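Local coordinates for protein methane monooxygenase hydroxylase, MmoD (Methylosinus sporium, PDB 6D7K) that binds the hydroxylase of soluble methane monooxygenase and probably inhibits its activity, at residues 20-25 against 69-73. Residues are numbered along the deposited sequence; the frame is centred on the assembly and turned at random.
Sequences HSDARY and FKRQD
K70 NZ donates to D22 OD2 at 2.6 Å in a salt bridge between the C-terminal end of helix 55-74 and the hairpin turn, arriving on the syn side but 29° out of the carboxylate plane. H20 NE2 reaches the same oxygen at 2.9 Å from the other face, with D22 OD2 lying in the imidazole plane. The second oxygen, D22 OD1, accepts from R24 N and, at 2.7 Å, from Y25 N, an Asx turn and Asx motif that fix the carboxylate's rotation; chi1 of 65°, placing CG between the backbone N and the carbonyl carbon, brings OD1 within reach of these two N-H groups while OD2 faces K70. Four donors thus converge on the two oxygens of D22, and an alanine here would probably leave K70 without its counter-charge and the backbone amides of R24 and Y25 without their side-chain acceptor. At D73, Y25 OH donates to the syn lone pair of OD2 at 2.6 Å, ring and carboxylate being nearly coplanar. R24 NH2 adds a weak salt-bridge bond to D73 OD2 at 3.1 Å, its guanidinium almost perpendicular to the carboxylate (87°). R42 also hydrogen-bonds Y25 OH and makes a cation-pi contact with F69. Packing is modest: F69 CB lies 3.8 Å from Y25 CZ, while the aliphatic chain of K70 runs past the Y25 ring in the opposing direction. The turn between strands 17-21 and 25-31 is therefore tied to the helix mainly through polar chemistry; K70 probably stabilises the ionised form of D22, with R24 adding a lesser, weaker contribution at D73.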
ATOM      1  N   HIS H  20     -16.089  12.358  24.694  1.00 41.13           N
ATOM      2  CA  HIS H  20     -16.660  13.315  23.747  1.00 41.91           C
ATOM      3  C   HIS H  20     -17.714  12.631  22.895  1.00 39.33           C
ATOM      4  O   HIS H  20     -17.542  11.483  22.481  1.00 41.25           O
ATOM      5  CB  HIS H  20     -15.598  13.929  22.835  1.00 40.43           C
ATOM      6  CG  HIS H  20     -16.095  15.085  22.034  1.00 40.63           C
ATOM      7  ND1 HIS H  20     -16.010  16.384  22.481  1.00 45.26           N
ATOM      8  CD2 HIS H  20     -16.676  15.142  20.814  1.00 39.61           C
ATOM      9  CE1 HIS H  20     -16.530  17.193  21.573  1.00 42.80           C
ATOM     10  NE2 HIS H  20     -16.933  16.464  20.547  1.00 37.30           N
ATOM     11  N   SER H  21     -18.805  13.343  22.640  1.00 43.57           N
ATOM     12  CA  SER H  21     -19.888  12.817  21.816  1.00 36.97           C
ATOM     13  C   SER H  21     -20.648  13.996  21.257  1.00 37.98           C
ATOM     14  O   SER H  21     -21.216  14.776  22.019  1.00 41.38           O
ATOM     15  CB  SER H  21     -20.818  11.925  22.609  1.00 38.20           C
ATOM     16  OG  SER H  21     -21.558  11.107  21.722  1.00 43.36           O
ATOM     17  N   ASP H  22     -20.626  14.151  19.941  1.00 39.66           N
ATOM     18  CA  ASP H  22     -21.480  15.117  19.277  1.00 39.95           C
ATOM     19  C   ASP H  22     -21.987  14.462  17.992  1.00 44.40           C
ATOM     20  O   ASP H  22     -21.857  13.245  17.802  1.00 43.98           O
ATOM     21  CB  ASP H  22     -20.743  16.451  19.082  1.00 35.62           C
ATOM     22  CG  ASP H  22     -19.557  16.346  18.138  1.00 43.37           C
ATOM     23  OD1 ASP H  22     -19.529  15.444  17.268  1.00 44.29           O
ATOM     24  OD2 ASP H  22     -18.641  17.185  18.266  1.00 44.31           O
ATOM     25  N   ALA H  23     -22.595  15.261  17.110  1.00 44.39           N
ATOM     26  CA  ALA H  23     -23.273  14.670  15.955  1.00 49.26           C
ATOM     27  C   ALA H  23     -22.334  13.799  15.125  1.00 52.48           C
ATOM     28  O   ALA H  23     -22.773  12.802  14.540  1.00 50.93           O
ATOM     29  CB  ALA H  23     -23.883  15.761  15.080  1.00 44.00           C
ATOM     30  N   ARG H  24     -21.046  14.152  15.073  1.00 48.62           N
ATOM     31  CA  ARG H  24     -20.098  13.516  14.179  1.00 48.80           C
ATOM     32  C   ARG H  24     -18.914  12.859  14.870  1.00 47.36           C
ATOM     33  O   ARG H  24     -18.392  11.882  14.336  1.00 52.40           O
ATOM     34  CB  ARG H  24     -19.567  14.533  13.153  1.00 55.71           C
ATOM     35  CG  ARG H  24     -20.163  14.354  11.748  1.00 69.46           C
ATOM     36  CD  ARG H  24     -19.818  15.509  10.794  1.00 74.38           C
ATOM     37  NE  ARG H  24     -18.381  15.658  10.565  1.00 72.92           N
ATOM     38  CZ  ARG H  24     -17.737  15.216   9.487  1.00 75.49           C
ATOM     39  NH1 ARG H  24     -18.396  14.588   8.526  1.00 73.85           N
ATOM     40  NH2 ARG H  24     -16.427  15.400   9.374  1.00 75.90           N
ATOM     41  N   TYR H  25     -18.468  13.343  16.028  1.00 48.63           N
ATOM     42  CA  TYR H  25     -17.253  12.827  16.654  1.00 44.47           C
ATOM     43  C   TYR H  25     -17.553  12.128  17.974  1.00 39.01           C
ATOM     44  O   TYR H  25     -18.471  12.512  18.696  1.00 38.11           O
ATOM     45  CB  TYR H  25     -16.245  13.945  16.863  1.00 37.80           C
ATOM     46  CG  TYR H  25     -15.657  14.455  15.561  1.00 44.96           C
ATOM     47  CD1 TYR H  25     -14.686  13.719  14.872  1.00 46.02           C
ATOM     48  CD2 TYR H  25     -16.067  15.666  15.015  1.00 43.70           C
ATOM     49  CE1 TYR H  25     -14.138  14.183  13.678  1.00 44.54           C
ATOM     50  CE2 TYR H  25     -15.521  16.140  13.823  1.00 45.94           C
ATOM     51  CZ  TYR H  25     -14.562  15.394  13.158  1.00 46.93           C
ATOM     52  OH  TYR H  25     -14.035  15.855  11.971  1.00 48.44           O
ATOM     53  N   PHE H  69      -9.612  18.819  13.630  1.00 43.26           N
ATOM     54  CA  PHE H  69     -10.591  18.181  12.756  1.00 43.18           C
ATOM     55  C   PHE H  69     -11.737  19.122  12.402  1.00 45.12           C
ATOM     56  O   PHE H  69     -12.088  19.275  11.228  1.00 50.46           O
ATOM     57  CB  PHE H  69     -11.117  16.906  13.416  1.00 37.25           C
ATOM     58  CG  PHE H  69     -10.111  15.803  13.453  1.00 36.37           C
ATOM     59  CD1 PHE H  69      -8.883  15.960  12.846  1.00 40.41           C
ATOM     60  CD2 PHE H  69     -10.386  14.610  14.074  1.00 36.66           C
ATOM     61  CE1 PHE H  69      -7.944  14.939  12.869  1.00 38.07           C
ATOM     62  CE2 PHE H  69      -9.444  13.583  14.098  1.00 34.18           C
ATOM     63  CZ  PHE H  69      -8.235  13.749  13.500  1.00 33.84           C
ATOM     64  N   LYS H  70     -12.336  19.767  13.403  1.00 47.65           N
ATOM     65  CA  LYS H  70     -13.493  20.618  13.123  1.00 54.47           C
ATOM     66  C   LYS H  70     -13.122  21.795  12.227  1.00 56.06           C
ATOM     67  O   LYS H  70     -13.891  22.162  11.335  1.00 62.15           O
ATOM     68  CB  LYS H  70     -14.127  21.103  14.432  1.00 48.74           C
ATOM     69  CG  LYS H  70     -14.775  19.978  15.223  1.00 48.45           C
ATOM     70  CD  LYS H  70     -15.318  20.465  16.549  1.00 51.15           C
ATOM     71  CE  LYS H  70     -15.881  19.316  17.372  1.00 50.85           C
ATOM     72  NZ  LYS H  70     -17.269  18.980  16.980  1.00 58.10           N
ATOM     73  N   ARG H  71     -11.946  22.391  12.445  1.00 52.90           N
ATOM     74  CA  ARG H  71     -11.444  23.415  11.532  1.00 54.12           C
ATOM     75  C   ARG H  71     -11.336  22.885  10.106  1.00 58.63           C
ATOM     76  O   ARG H  71     -11.652  23.599   9.147  1.00 61.25           O
ATOM     77  CB  ARG H  71     -10.083  23.917  12.008  1.00 53.62           C
ATOM     78  CG  ARG H  71     -10.070  25.359  12.445  1.00 55.92           C
ATOM     79  CD  ARG H  71      -8.699  25.748  12.947  1.00 60.43           C
ATOM     80  NE  ARG H  71      -8.642  25.827  14.405  1.00 57.28           N
ATOM     81  CZ  ARG H  71      -8.877  26.940  15.096  1.00 58.03           C
ATOM     82  NH1 ARG H  71      -9.186  28.056  14.445  1.00 56.83           N
ATOM     83  NH2 ARG H  71      -8.803  26.941  16.432  1.00 58.16           N
ATOM     84  N   GLN H  72     -10.875  21.643   9.946  1.00 55.01           N
ATOM     85  CA  GLN H  72     -10.828  21.041   8.618  1.00 55.42           C
ATOM     86  C   GLN H  72     -12.222  20.966   8.020  1.00 62.60           C
ATOM     87  O   GLN H  72     -12.439  21.361   6.869  1.00 67.64           O
ATOM     88  CB  GLN H  72     -10.183  19.647   8.674  1.00 48.05           C
ATOM     89  CG  GLN H  72      -8.671  19.678   8.913  1.00 52.10           C
ATOM     90  CD  GLN H  72      -7.944  18.387   8.540  1.00 52.26           C
ATOM     91  OE1 GLN H  72      -8.303  17.293   8.993  1.00 49.16           O
ATOM     92  NE2 GLN H  72      -6.902  18.515   7.714  1.00 50.52           N
ATOM     93  N   ASP H  73     -13.185  20.474   8.796  1.00 63.31           N
ATOM     94  CA  ASP H  73     -14.561  20.412   8.317  1.00 65.99           C
ATOM     95  C   ASP H  73     -15.087  21.805   7.983  1.00 66.81           C
ATOM     96  O   ASP H  73     -15.597  22.040   6.885  1.00 71.63           O
ATOM     97  CB  ASP H  73     -15.436  19.724   9.362  1.00 65.69           C
ATOM     98  CG  ASP H  73     -14.898  18.364   9.765  1.00 62.92           C
ATOM     99  OD1 ASP H  73     -14.107  17.784   8.984  1.00 61.62           O
ATOM    100  OD2 ASP H  73     -15.263  17.879  10.858  1.00 60.84           O
TER